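Local coordinates for hypothetical shikimate 5-dehydrogenase-like protein HI0607 (Haemophilus influenzae, PDB 1NPY) that catalyses the NADP(+)-dependent oxidation of shikimate to 3-dehydroshikimate in vitro, though so slowly that shikimate may not be its biological substrate, at residues M10-R15 / F40-I45; G56-A61 / Y250-P255; E76-A81 / R98-D103; V122-S127 / V180-I185. One frame throughout, in Å; residues are numbered along the deposited sequence.

Contact 1: M10-R15 / F40-I45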
loop_
_atom_site.group_PDB
_atom_site.type_symbol
_atom_site.label_atom_id
_atom_site.label_comp_id
_atom_site.label_asym_id
_atom_site.label_seq_id
_atom_site.Cartn_x
_atom_site.Cartn_y
_atom_site.Cartn_z
ATOM N N MET A 10 -16.900 -0.881 3.622
ATOM C CA MET A 10 -16.649 -2.289 3.317
ATOM C C MET A 10 -15.398 -2.527 2.490
ATOM O O MET A 10 -14.694 -1.588 2.104
ATOM C CB MET A 10 -17.862 -2.824 2.555
ATOM C CG MET A 10 -18.129 -2.230 1.181
ATOM S SD MET A 10 -19.498 -3.034 0.353
ATOM C CE MET A 10 -18.609 -4.384 -0.390
ATOM N N SER A 11 -15.107 -3.805 2.249
ATOM C CA SER A 11 -14.045 -4.147 1.312
ATOM C C SER A 11 -14.537 -5.307 0.422
ATOM O O SER A 11 -15.457 -6.038 0.791
ATOM C CB SER A 11 -12.768 -4.565 2.022
ATOM O OG SER A 11 -12.903 -5.766 2.753
ATOM N N LEU A 12 -13.905 -5.421 -0.737
ATOM C CA LEU A 12 -14.143 -6.521 -1.669
ATOM C C LEU A 12 -12.802 -7.131 -2.030
ATOM O O LEU A 12 -11.918 -6.426 -2.493
ATOM C CB LEU A 12 -14.818 -6.024 -2.950
ATOM C CG LEU A 12 -16.302 -5.712 -2.898
ATOM C CD1 LEU A 12 -16.672 -4.968 -4.159
ATOM C CD2 LEU A 12 -17.181 -6.970 -2.757
ATOM N N SER A 13 -12.662 -8.448 -1.865
ATOM C CA SER A 13 -11.427 -9.151 -2.194
ATOM C C SER A 13 -11.782 -10.598 -2.502
ATOM O O SER A 13 -12.792 -11.110 -2.023
ATOM C CB SER A 13 -10.445 -9.294 -1.028
ATOM O OG SER A 13 -10.685 -8.394 0.021
ATOM N N GLY A 14 -10.881 -11.267 -3.211
ATOM C CA GLY A 14 -11.063 -12.678 -3.505
ATOM C C GLY A 14 -10.836 -13.519 -2.263
ATOM O O GLY A 14 -11.441 -14.601 -2.122
ATOM N N ARG A 15 -10.006 -13.006 -1.352
ATOM C CA ARG A 15 -9.686 -13.683 -0.098
ATOM C C ARG A 15 -9.706 -12.663 1.037
ATOM O O ARG A 15 -8.673 -12.085 1.390
ATOM C CB ARG A 15 -8.318 -14.385 -0.162
ATOM C CG ARG A 15 -8.312 -15.632 -1.050
ATOM C CD ARG A 15 -9.468 -16.618 -0.853
ATOM N NE ARG A 15 -9.354 -17.443 0.346
ATOM C CZ ARG A 15 -8.466 -18.415 0.517
ATOM N NH1 ARG A 15 -7.565 -18.695 -0.419
ATOM N NH2 ARG A 15 -8.469 -19.100 1.654
ATOM N N PHE A 40 -16.342 -8.201 2.421
ATOM C CA PHE A 40 -17.185 -9.014 1.556
ATOM C C PHE A 40 -16.338 -9.640 0.461
ATOM O O PHE A 40 -15.183 -9.280 0.237
ATOM C CB PHE A 40 -18.284 -8.172 0.905
ATOM C CG PHE A 40 -19.339 -7.626 1.831
ATOM C CD1 PHE A 40 -20.614 -8.165 1.866
ATOM C CD2 PHE A 40 -19.116 -6.472 2.558
ATOM C CE1 PHE A 40 -21.604 -7.620 2.661
ATOM C CE2 PHE A 40 -20.108 -5.919 3.347
ATOM C CZ PHE A 40 -21.367 -6.487 3.398
ATOM N N THR A 41 -16.890 -10.622 -0.239
ATOM C CA THR A 41 -16.306 -11.137 -1.465
ATOM C C THR A 41 -17.402 -11.189 -2.519
ATOM O O THR A 41 -18.574 -10.920 -2.256
ATOM C CB THR A 41 -15.660 -12.512 -1.271
ATOM O OG1 THR A 41 -14.879 -12.874 -2.427
ATOM C CG2 THR A 41 -16.761 -13.558 -1.086
ATOM N N THR A 42 -16.980 -11.468 -3.743
ATOM C CA THR A 42 -17.887 -11.546 -4.876
ATOM C C THR A 42 -17.210 -12.291 -6.003
ATOM O O THR A 42 -15.978 -12.422 -6.028
ATOM C CB THR A 42 -18.277 -10.119 -5.368
ATOM O OG1 THR A 42 -19.258 -10.161 -6.409
ATOM C CG2 THR A 42 -17.089 -9.396 -5.992
ATOM N N GLN A 43 -18.057 -12.844 -6.864
ATOM C CA GLN A 43 -17.614 -13.386 -8.146
ATOM C C GLN A 43 -18.176 -12.584 -9.308
ATOM O O GLN A 43 -18.055 -12.983 -10.472
ATOM C CB GLN A 43 -17.996 -14.863 -8.268
ATOM C CG GLN A 43 -17.417 -15.771 -7.196
ATOM C CD GLN A 43 -17.714 -17.205 -7.532
ATOM O OE1 GLN A 43 -18.780 -17.715 -7.181
ATOM N NE2 GLN A 43 -16.825 -17.833 -8.292
ATOM N N ASP A 44 -18.716 -11.402 -9.026
ATOM C CA ASP A 44 -19.276 -10.534 -10.055
ATOM C C ASP A 44 -19.021 -9.068 -9.727
ATOM O O ASP A 44 -19.929 -8.391 -9.216
ATOM C CB ASP A 44 -20.780 -10.783 -10.098
ATOM C CG ASP A 44 -21.514 -10.039 -11.190
ATOM O OD1 ASP A 44 -20.978 -9.176 -11.930
ATOM O OD2 ASP A 44 -22.723 -10.285 -11.360
ATOM N N ILE A 45 -17.811 -8.599 -10.029
ATOM C CA ILE A 45 -17.376 -7.243 -9.690
ATOM C C ILE A 45 -18.348 -6.204 -10.241
ATOM O O ILE A 45 -18.625 -5.198 -9.558
ATOM C CB ILE A 45 -15.894 -6.997 -10.103
ATOM C CG1 ILE A 45 -15.294 -5.732 -9.472
ATOM C CG2 ILE A 45 -15.780 -6.894 -11.601
ATOM C CD1 ILE A 45 -15.451 -5.671 -7.962
HETATM O O HOH W 1 -12.878 -8.176 1.471
#
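At the edge of the mixed sheet of the substrate-binding domain, strand 7-12 runs parallel to the outermost strand 35-40, and Leu12 pairs with Phe40 where the two strands end. Phe40 N gives a hydrogen bond to Ser11 O at 2.8 Å, while the return bond, Ser13 N to Phe40 O at 3.4 Å, is weak. A water also donates to Phe40 O and is hydrogen-bonded to both Ser11 OG and Ser13 OG, tying the two hydroxyls to the same carbonyl. Beyond the strand ends, Thr41 OG1, anti to its backbone N (chi1 -169°), donates to Ser13 O at 2.8 Å, somewhat tilted from the carbonyl plane. Met10 and Phe40 meet in a Met-aromatic contact, their side chains crossing at about a right angle. The bend at chi3 (-86°) places Met10 CE 3.6 Å from Phe40 CD2, and Met10 SD sits obliquely 4.7 Å from the centroid of the Phe40 ring. Leu12 forks between neighbours: CD2 touches Phe40 CB and Thr42 CG2, whereas Leu12 CD1 reaches Ile45 CD1 at 4.1 Å, at the start of helix 45-55, whose Ala48 and Ile49 also pack on Leu12. The contact thus has two kinds of chemistry: apolar side chains join strand and helix, while hydroxyls and one water hold the parting backbones together.

Contact 2: G56-A61 / Y250-P255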
loop_
_atom_site.group_PDB
_atom_site.type_symbol
_atom_site.label_atom_id
_atom_site.label_comp_id
_atom_site.label_asym_id
_atom_site.label_seq_id
_atom_site.Cartn_x
_atom_site.Cartn_y
_atom_site.Cartn_z
ATOM N N GLY A 56 -26.327 2.670 -1.435
ATOM C CA GLY A 56 -25.838 3.804 -0.679
ATOM C C GLY A 56 -24.738 3.450 0.306
ATOM O O GLY A 56 -24.550 4.153 1.296
ATOM N N ILE A 57 -23.940 2.436 0.001
ATOM C CA ILE A 57 -22.780 2.078 0.810
ATOM C C ILE A 57 -21.748 3.203 0.631
ATOM O O ILE A 57 -21.494 3.642 -0.473
ATOM C CB ILE A 57 -22.286 0.679 0.351
ATOM C CG1 ILE A 57 -23.336 -0.354 0.783
ATOM C CG2 ILE A 57 -20.873 0.419 0.807
ATOM C CD1 ILE A 57 -23.108 -1.783 0.354
ATOM N N ARG A 58 -21.146 3.690 1.711
ATOM C CA ARG A 58 -20.320 4.881 1.675
ATOM C C ARG A 58 -18.927 4.703 1.106
ATOM O O ARG A 58 -18.415 5.556 0.386
ATOM C CB ARG A 58 -20.176 5.367 3.113
ATOM C CG ARG A 58 -19.240 6.527 3.332
ATOM C CD ARG A 58 -19.484 7.742 2.481
ATOM N NE ARG A 58 -18.445 8.735 2.698
ATOM C CZ ARG A 58 -18.238 9.812 1.964
ATOM N NH1 ARG A 58 -18.977 10.044 0.891
ATOM N NH2 ARG A 58 -17.244 10.648 2.263
ATOM N N GLY A 59 -18.309 3.568 1.424
ATOM C CA GLY A 59 -16.890 3.420 1.161
ATOM C C GLY A 59 -16.593 1.958 0.887
ATOM O O GLY A 59 -17.201 1.098 1.502
ATOM N N CYS A 60 -15.721 1.682 -0.076
ATOM C CA CYS A 60 -15.339 0.291 -0.357
ATOM C C CYS A 60 -13.852 0.156 -0.706
ATOM O O CYS A 60 -13.387 0.669 -1.734
ATOM C CB CYS A 60 -16.227 -0.246 -1.494
ATOM S SG CYS A 60 -15.946 -2.002 -1.906
ATOM N N ALA A 61 -13.134 -0.607 0.099
ATOM C CA ALA A 61 -11.767 -0.982 -0.228
ATOM C C ALA A 61 -11.813 -2.069 -1.288
ATOM O O ALA A 61 -12.746 -2.869 -1.340
ATOM C CB ALA A 61 -10.961 -1.424 0.985
ATOM N N TYR A 250 -13.585 8.215 3.973
ATOM C CA TYR A 250 -14.975 7.802 4.188
ATOM C C TYR A 250 -15.689 8.677 5.223
ATOM O O TYR A 250 -16.874 8.955 5.057
ATOM C CB TYR A 250 -15.082 6.362 4.662
ATOM C CG TYR A 250 -14.401 5.294 3.819
ATOM C CD1 TYR A 250 -14.200 5.430 2.455
ATOM C CD2 TYR A 250 -13.981 4.122 4.414
ATOM C CE1 TYR A 250 -13.554 4.433 1.728
ATOM C CE2 TYR A 250 -13.321 3.125 3.709
ATOM C CZ TYR A 250 -13.145 3.283 2.350
ATOM O OH TYR A 250 -12.480 2.299 1.662
ATOM N N THR A 251 -14.998 9.044 6.305
ATOM C CA THR A 251 -15.642 9.647 7.480
ATOM C C THR A 251 -15.420 11.159 7.627
ATOM O O THR A 251 -16.036 11.795 8.481
ATOM C CB THR A 251 -15.095 9.081 8.771
ATOM O OG1 THR A 251 -13.702 9.431 8.868
ATOM C CG2 THR A 251 -15.179 7.557 8.817
ATOM N N HIS A 252 -14.436 11.669 6.906
ATOM C CA HIS A 252 -13.946 13.045 7.036
ATOM C C HIS A 252 -13.284 13.371 8.368
ATOM O O HIS A 252 -13.170 14.535 8.761
ATOM C CB HIS A 252 -15.043 14.068 6.744
ATOM C CG HIS A 252 -15.520 14.002 5.329
ATOM N ND1 HIS A 252 -16.845 13.842 4.997
ATOM C CD2 HIS A 252 -14.824 13.965 4.171
ATOM C CE1 HIS A 252 -16.951 13.782 3.684
ATOM N NE2 HIS A 252 -15.741 13.848 3.157
ATOM N N GLN A 253 -12.804 12.347 9.058
ATOM C CA GLN A 253 -11.991 12.474 10.262
ATOM C C GLN A 253 -10.703 11.657 10.154
ATOM O O GLN A 253 -10.736 10.459 9.850
ATOM C CB GLN A 253 -12.756 12.003 11.498
ATOM C CG GLN A 253 -13.870 12.958 11.924
ATOM C CD GLN A 253 -14.550 12.571 13.230
ATOM O OE1 GLN A 253 -13.862 12.311 14.224
ATOM N NE2 GLN A 253 -15.883 12.640 13.263
ATOM N N ARG A 254 -9.594 12.306 10.468
ATOM C CA ARG A 254 -8.292 11.660 10.616
ATOM C C ARG A 254 -8.146 11.318 12.093
ATOM O O ARG A 254 -8.119 12.217 12.952
ATOM C CB ARG A 254 -7.178 12.619 10.175
ATOM C CG ARG A 254 -5.771 12.051 10.256
ATOM C CD ARG A 254 -4.707 13.004 9.744
ATOM N NE ARG A 254 -4.930 13.436 8.358
ATOM C CZ ARG A 254 -4.220 14.337 7.674
ATOM N NH1 ARG A 254 -3.211 15.003 8.215
ATOM N NH2 ARG A 254 -4.530 14.630 6.416
ATOM N N PRO A 255 -8.044 10.041 12.446
ATOM C CA PRO A 255 -7.826 9.710 13.855
ATOM C C PRO A 255 -6.446 10.177 14.276
ATOM O O PRO A 255 -5.541 10.246 13.443
ATOM C CB PRO A 255 -7.946 8.184 13.910
ATOM C CG PRO A 255 -8.523 7.825 12.627
ATOM C CD PRO A 255 -8.107 8.836 11.601
HETATM O O HOH W 2 -16.597 12.776 0.451
#
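Arg58 reaches from the turn before strand 59-62 to the C-terminal end of helix 235-251, where it grips the carbonyl of Tyr250. Its CB points toward the helix, and Arg58 CG, anti to the backbone N (chi1 174°), comes within 3.8 Å of Tyr250 O. The chain bends at chi2 (53°), and CD stays at a similar distance from the same oxygen. Arg58 NE then donates to Tyr250 O at 2.8 Å, with the oxygen close to the guanidinium plane and the donor on a carbonyl lone pair. Arg58 NH2 adds a weak bond to this oxygen and donates to a water at 2.9 Å, which is also hydrogen-bonded to His252 NE2. The imidazole crosses the arginine side chain at about a right angle, with His252 CE1 3.5 Å from Arg58 NH2. The remaining nitrogen, Arg58 NH1, forms a salt bridge with Asp93 and bonds to Asn92 O on strand 89-93. One residue further on, Gly59, lacking a side chain, lets its CA lie close over a face of the Tyr250 ring, 3.8 Å from the ring centroid, in a CH-pi contact. The ring carries Tyr250 OH to 3.4 Å from Ala61 N, at an angle too poor for a hydrogen bond. An arginine bound to a carbonyl at the C-terminal end of helix 235-251, with a tyrosine ring laid on a strand glycine, here docks a late helix of the chain onto the mixed sheet of the substrate-binding domain.

Contact 3: E76-A81 / R98-D103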
loop_
_atom_site.group_PDB
_atom_site.type_symbol
_atom_site.label_atom_id
_atom_site.label_comp_id
_atom_site.label_asym_id
_atom_site.label_seq_id
_atom_site.Cartn_x
_atom_site.Cartn_y
_atom_site.Cartn_z
ATOM N N GLU A 76 -15.294 8.480 -11.397
ATOM C CA GLU A 76 -14.193 9.430 -11.467
ATOM C C GLU A 76 -12.945 8.852 -10.827
ATOM O O GLU A 76 -12.957 8.518 -9.644
ATOM C CB GLU A 76 -14.611 10.675 -10.702
ATOM C CG GLU A 76 -13.663 11.855 -10.807
ATOM C CD GLU A 76 -14.217 13.043 -10.049
ATOM O OE1 GLU A 76 -14.085 13.079 -8.813
ATOM O OE2 GLU A 76 -14.844 13.918 -10.684
ATOM N N ILE A 77 -11.901 8.696 -11.629
ATOM C CA ILE A 77 -10.648 8.105 -11.162
ATOM C C ILE A 77 -9.733 9.266 -10.795
ATOM O O ILE A 77 -9.341 10.072 -11.642
ATOM C CB ILE A 77 -9.992 7.240 -12.257
ATOM C CG1 ILE A 77 -10.979 6.254 -12.883
ATOM C CG2 ILE A 77 -8.779 6.502 -11.707
ATOM C CD1 ILE A 77 -11.424 5.146 -12.000
ATOM N N HIS A 78 -9.448 9.379 -9.503
ATOM C CA HIS A 78 -8.550 10.407 -9.001
ATOM C C HIS A 78 -7.080 10.137 -9.282
ATOM O O HIS A 78 -6.711 9.013 -9.608
ATOM C CB HIS A 78 -8.867 10.635 -7.525
ATOM C CG HIS A 78 -10.003 11.587 -7.345
ATOM N ND1 HIS A 78 -9.834 12.851 -6.829
ATOM C CD2 HIS A 78 -11.307 11.491 -7.697
ATOM C CE1 HIS A 78 -10.988 13.490 -6.850
ATOM N NE2 HIS A 78 -11.895 12.692 -7.383
ATOM N N PRO A 79 -6.236 11.157 -9.190
ATOM C CA PRO A 79 -4.838 11.046 -9.630
ATOM C C PRO A 79 -4.031 9.939 -8.970
ATOM O O PRO A 79 -3.189 9.364 -9.669
ATOM C CB PRO A 79 -4.247 12.419 -9.291
ATOM C CG PRO A 79 -5.428 13.338 -9.329
ATOM C CD PRO A 79 -6.586 12.535 -8.790
ATOM N N SER A 80 -4.307 9.646 -7.703
ATOM C CA SER A 80 -3.607 8.523 -7.073
ATOM C C SER A 80 -3.831 7.195 -7.794
ATOM O O SER A 80 -2.912 6.383 -7.927
ATOM C CB SER A 80 -4.008 8.375 -5.605
ATOM O OG SER A 80 -5.392 8.264 -5.368
ATOM N N ALA A 81 -5.067 6.949 -8.217
ATOM C CA ALA A 81 -5.396 5.725 -8.941
ATOM C C ALA A 81 -4.955 5.841 -10.399
ATOM O O ALA A 81 -4.501 4.861 -10.975
ATOM C CB ALA A 81 -6.893 5.405 -8.837
ATOM N N ARG A 98 -16.075 7.820 -6.603
ATOM C CA ARG A 98 -14.751 8.379 -6.812
ATOM C C ARG A 98 -13.720 7.348 -6.336
ATOM O O ARG A 98 -13.926 6.656 -5.330
ATOM C CB ARG A 98 -14.561 9.691 -6.053
ATOM C CG ARG A 98 -15.549 10.806 -6.377
ATOM C CD ARG A 98 -15.147 12.149 -5.772
ATOM N NE ARG A 98 -15.811 13.287 -6.421
ATOM C CZ ARG A 98 -16.928 13.875 -6.014
ATOM N NH1 ARG A 98 -17.561 13.449 -4.939
ATOM N NH2 ARG A 98 -17.429 14.921 -6.670
ATOM N N ALA A 99 -12.683 7.186 -7.144
ATOM C CA ALA A 99 -11.696 6.119 -6.990
ATOM C C ALA A 99 -10.343 6.717 -6.639
ATOM O O ALA A 99 -9.908 7.638 -7.322
ATOM C CB ALA A 99 -11.564 5.348 -8.294
ATOM N N TYR A 100 -9.649 6.090 -5.686
ATOM C CA TYR A 100 -8.327 6.491 -5.210
ATOM C C TYR A 100 -7.423 5.269 -5.048
ATOM O O TYR A 100 -7.858 4.124 -5.105
ATOM C CB TYR A 100 -8.432 7.147 -3.824
ATOM C CG TYR A 100 -9.358 8.339 -3.776
ATOM C CD1 TYR A 100 -8.880 9.640 -3.910
ATOM C CD2 TYR A 100 -10.727 8.160 -3.625
ATOM C CE1 TYR A 100 -9.770 10.715 -3.890
ATOM C CE2 TYR A 100 -11.614 9.232 -3.573
ATOM C CZ TYR A 100 -11.124 10.506 -3.698
ATOM O OH TYR A 100 -12.010 11.568 -3.685
ATOM N N ASN A 101 -6.132 5.539 -4.914
ATOM C CA ASN A 101 -5.209 4.486 -4.522
ATOM C C ASN A 101 -4.407 4.942 -3.311
ATOM O O ASN A 101 -3.424 5.656 -3.449
ATOM C CB ASN A 101 -4.338 3.990 -5.662
ATOM C CG ASN A 101 -3.636 2.708 -5.279
ATOM O OD1 ASN A 101 -2.935 2.703 -4.283
ATOM N ND2 ASN A 101 -3.911 1.616 -5.987
ATOM N N THR A 102 -4.812 4.468 -2.137
ATOM C CA THR A 102 -4.155 4.859 -0.898
ATOM C C THR A 102 -2.840 4.138 -0.627
ATOM O O THR A 102 -2.079 4.586 0.224
ATOM C CB THR A 102 -5.049 4.759 0.335
ATOM O OG1 THR A 102 -5.506 3.417 0.514
ATOM C CG2 THR A 102 -6.258 5.649 0.248
ATOM N N ASP A 103 -2.530 3.066 -1.347
ATOM C CA ASP A 103 -1.169 2.561 -1.294
ATOM C C ASP A 103 -0.181 3.583 -1.870
ATOM O O ASP A 103 0.843 3.871 -1.252
ATOM C CB ASP A 103 -1.058 1.260 -2.065
ATOM C CG ASP A 103 -1.661 0.093 -1.320
ATOM O OD1 ASP A 103 -1.636 0.028 -0.063
ATOM O OD2 ASP A 103 -2.107 -0.858 -1.990
#
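Glu76 OE1 is shared by two donors, Arg98 NE from across the strand pair and His78 NE2 from its own segment. The glutamate is extended (chi1 -173°, chi2 178°) and lies beside Arg98, both pointing the same way. Arg98 NE forms a salt bridge with Glu76 OE1 at 3.0 Å on the syn side, and His78 NE2 donates to Glu76 OE1 at 2.6 Å on the anti side, the two arriving from opposite faces of the carboxylate. This double grip should fix the carboxylate's rotation and may favour its charged form. Arg98 NH1 has a second anionic partner in Asp93. The imidazole runs alongside the Tyr100 side chain in an oblique pairing, with Tyr100 CE1 3.6 Å from His78 CG and Tyr100 OH 3.8 Å above the His78 ring plane, over its centre. Ser80 OG sits between its backbone N and carbonyl carbon (chi1 54°), and there accepts a nearly straight bond from Asn101 N at 2.9 Å. Ala99 CB meets Ile77 CD1 at 3.7 Å on the other face of the pair. Asn101 caps helix 102-113 through a bond to Tyr104 N, while its amide nitrogen bonds to Ser86 O. The motif is a parallel strand pair, edge strand 76-77 beside 96-100, each turning into a helix; strand 96-100 and helix 102-113 lead to the active-site region, with Asp103 the inferred substrate-binding residue.

Contact 4: V122-S127 / V180-I185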
loop_
_atom_site.group_PDB
_atom_site.type_symbol
_atom_site.label_atom_id
_atom_site.label_comp_id
_atom_site.label_asym_id
_atom_site.label_seq_id
_atom_site.Cartn_x
_atom_site.Cartn_y
_atom_site.Cartn_z
ATOM N N VAL A 122 18.092 5.326 -5.680
ATOM C CA VAL A 122 17.133 4.322 -5.205
ATOM C C VAL A 122 17.251 3.039 -6.035
ATOM O O VAL A 122 17.384 3.100 -7.247
ATOM C CB VAL A 122 15.690 4.839 -5.352
ATOM C CG1 VAL A 122 14.683 3.840 -4.775
ATOM C CG2 VAL A 122 15.573 6.183 -4.635
ATOM N N ILE A 123 17.190 1.872 -5.392
ATOM C CA ILE A 123 16.955 0.609 -6.082
ATOM C C ILE A 123 15.728 -0.069 -5.508
ATOM O O ILE A 123 15.628 -0.241 -4.294
ATOM C CB ILE A 123 18.183 -0.334 -6.016
ATOM C CG1 ILE A 123 19.373 0.292 -6.742
ATOM C CG2 ILE A 123 17.829 -1.712 -6.588
ATOM C CD1 ILE A 123 20.586 -0.656 -6.719
ATOM N N VAL A 124 14.771 -0.380 -6.378
ATOM C CA VAL A 124 13.588 -1.160 -6.047
ATOM C C VAL A 124 13.790 -2.612 -6.495
ATOM O O VAL A 124 14.046 -2.867 -7.673
ATOM C CB VAL A 124 12.325 -0.583 -6.724
ATOM C CG1 VAL A 124 11.129 -1.458 -6.444
ATOM C CG2 VAL A 124 12.030 0.849 -6.261
ATOM N N HIS A 125 13.748 -3.557 -5.559
ATOM C CA HIS A 125 13.797 -4.974 -5.871
ATOM C C HIS A 125 12.363 -5.472 -5.980
ATOM O O HIS A 125 11.631 -5.557 -5.000
ATOM C CB HIS A 125 14.569 -5.729 -4.785
ATOM C CG HIS A 125 14.884 -7.154 -5.119
ATOM N ND1 HIS A 125 15.577 -7.974 -4.252
ATOM C CD2 HIS A 125 14.694 -7.877 -6.245
ATOM C CE1 HIS A 125 15.767 -9.154 -4.818
ATOM N NE2 HIS A 125 15.230 -9.125 -6.027
ATOM N N GLY A 126 11.972 -5.824 -7.199
ATOM C CA GLY A 126 10.682 -6.424 -7.473
ATOM C C GLY A 126 9.954 -5.689 -8.583
ATOM O O GLY A 126 10.296 -4.562 -8.921
ATOM N N SER A 127 8.971 -6.353 -9.183
ATOM C CA SER A 127 8.256 -5.787 -10.323
ATOM C C SER A 127 6.759 -5.965 -10.185
ATOM O O SER A 127 6.027 -5.618 -11.107
ATOM C CB SER A 127 8.751 -6.375 -11.649
ATOM O OG SER A 127 8.448 -7.759 -11.727
ATOM N N VAL A 180 14.656 -0.553 -1.564
ATOM C CA VAL A 180 13.250 -0.848 -1.331
ATOM C C VAL A 180 12.964 -2.276 -1.776
ATOM O O VAL A 180 13.226 -2.654 -2.920
ATOM C CB VAL A 180 12.287 0.101 -2.099
ATOM C CG1 VAL A 180 10.873 -0.073 -1.628
ATOM C CG2 VAL A 180 12.719 1.545 -2.034
ATOM N N ASN A 181 12.365 -3.064 -0.888
ATOM C CA ASN A 181 11.962 -4.413 -1.240
ATOM C C ASN A 181 10.451 -4.435 -1.487
ATOM O O ASN A 181 9.663 -4.060 -0.599
ATOM C CB ASN A 181 12.265 -5.427 -0.140
ATOM C CG ASN A 181 11.738 -6.810 -0.501
ATOM O OD1 ASN A 181 12.035 -7.306 -1.583
ATOM N ND2 ASN A 181 10.971 -7.425 0.374
ATOM N N VAL A 182 10.091 -4.864 -2.696
ATOM C CA VAL A 182 8.712 -5.115 -3.087
ATOM C C VAL A 182 8.515 -6.548 -3.613
ATOM O O VAL A 182 7.563 -6.855 -4.340
ATOM C CB VAL A 182 8.176 -4.097 -4.120
ATOM C CG1 VAL A 182 8.149 -2.705 -3.531
ATOM C CG2 VAL A 182 8.941 -4.113 -5.452
ATOM N N THR A 183 9.400 -7.445 -3.207
ATOM C CA THR A 183 9.248 -8.873 -3.496
ATOM C C THR A 183 8.582 -9.564 -2.314
ATOM O O THR A 183 8.412 -8.972 -1.238
ATOM C CB THR A 183 10.605 -9.597 -3.717
ATOM O OG1 THR A 183 11.380 -9.598 -2.509
ATOM C CG2 THR A 183 11.521 -8.982 -4.766
ATOM N N SER A 184 8.255 -10.846 -2.486
ATOM C CA SER A 184 7.876 -11.712 -1.374
ATOM C C SER A 184 9.020 -12.192 -0.469
ATOM O O SER A 184 8.781 -12.981 0.450
ATOM C CB SER A 184 7.131 -12.926 -1.927
ATOM O OG SER A 184 8.006 -13.572 -2.832
ATOM N N ILE A 185 10.255 -11.789 -0.740
ATOM C CA ILE A 185 11.385 -12.175 0.101
ATOM C C ILE A 185 11.130 -11.639 1.512
ATOM O O ILE A 185 10.825 -10.460 1.663
ATOM C CB ILE A 185 12.733 -11.667 -0.471
ATOM C CG1 ILE A 185 13.133 -12.397 -1.759
ATOM C CG2 ILE A 185 13.824 -11.864 0.559
ATOM C CD1 ILE A 185 14.225 -11.722 -2.540
HETATM O O HOH W 3 7.483 -8.127 -6.861
#
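Strands 122-125 and 178-181 run parallel, with Val124 beside Val180 and His125 beside Asn181, joined by Val180 N to Ile123 O, His125 N to Val180 O and, past the pairing, Val182 N to His125 O at 2.9 Å. On the valine face, Val124 CG1 meets Val182 CG2 at 3.6 Å, and Val134 of helix 131-140 packs on both residues. Val182 CG1 lies beside its backbone N (chi1 -63°), which leaves CG2 between N and the carbonyl carbon, packed 3.5 Å from the bare CA of Gly126. On the other face, His125 CG is anti to its backbone N (chi1 -170°), setting the imidazole where Thr183 CG2 lies over one face, 3.8 Å from the centroid of the His125 ring and offset toward the rim, a CH-pi contact. Ile185 CD1 approaches His125 CE1 at 3.8 Å, while Tyr149 stacks on this ring and Ala197 O takes the hydrogen bond from ND1. Asn181 OD1 accepts from Thr183 OG1 at 2.6 Å, on a lone pair, and from Thr183 N above the carbonyl plane, forming an Asx turn; Thr183 OG1 in turn accepts from Ile185 N in an ST turn. Gly126 and Ser127 open the glycine-rich loop of a Rossmann-type domain, and they and Ser184 probably bind NADP(+). Asx and ST turns thus hold the loop after one strand, while valine methyls pack beside the glycine that starts the other.

Contacts 1, 2 and 3 all reach the mixed sheet of the substrate-binding domain, whereas contact 4 belongs to the parallel sheet of the nucleotide-binding domain. Contacts 1 and 2 touch directly, since strands 7-12 and 59-62 are neighbours: Met10 O lies 2.7 Å from Ala61 N, a probable hydrogen bond. Contacts 1 and 3 sit at the two outer edges of that sheet and are only partly buried; one relies on hydroxyls and water, the other on a shared carboxylate. Contacts 2 and 4 are buried, one joining helix to strand through an arginine-carbonyl bond and a tyrosine ring, the other two strands by a backbone ladder with valine packing and a methyl over an imidazole.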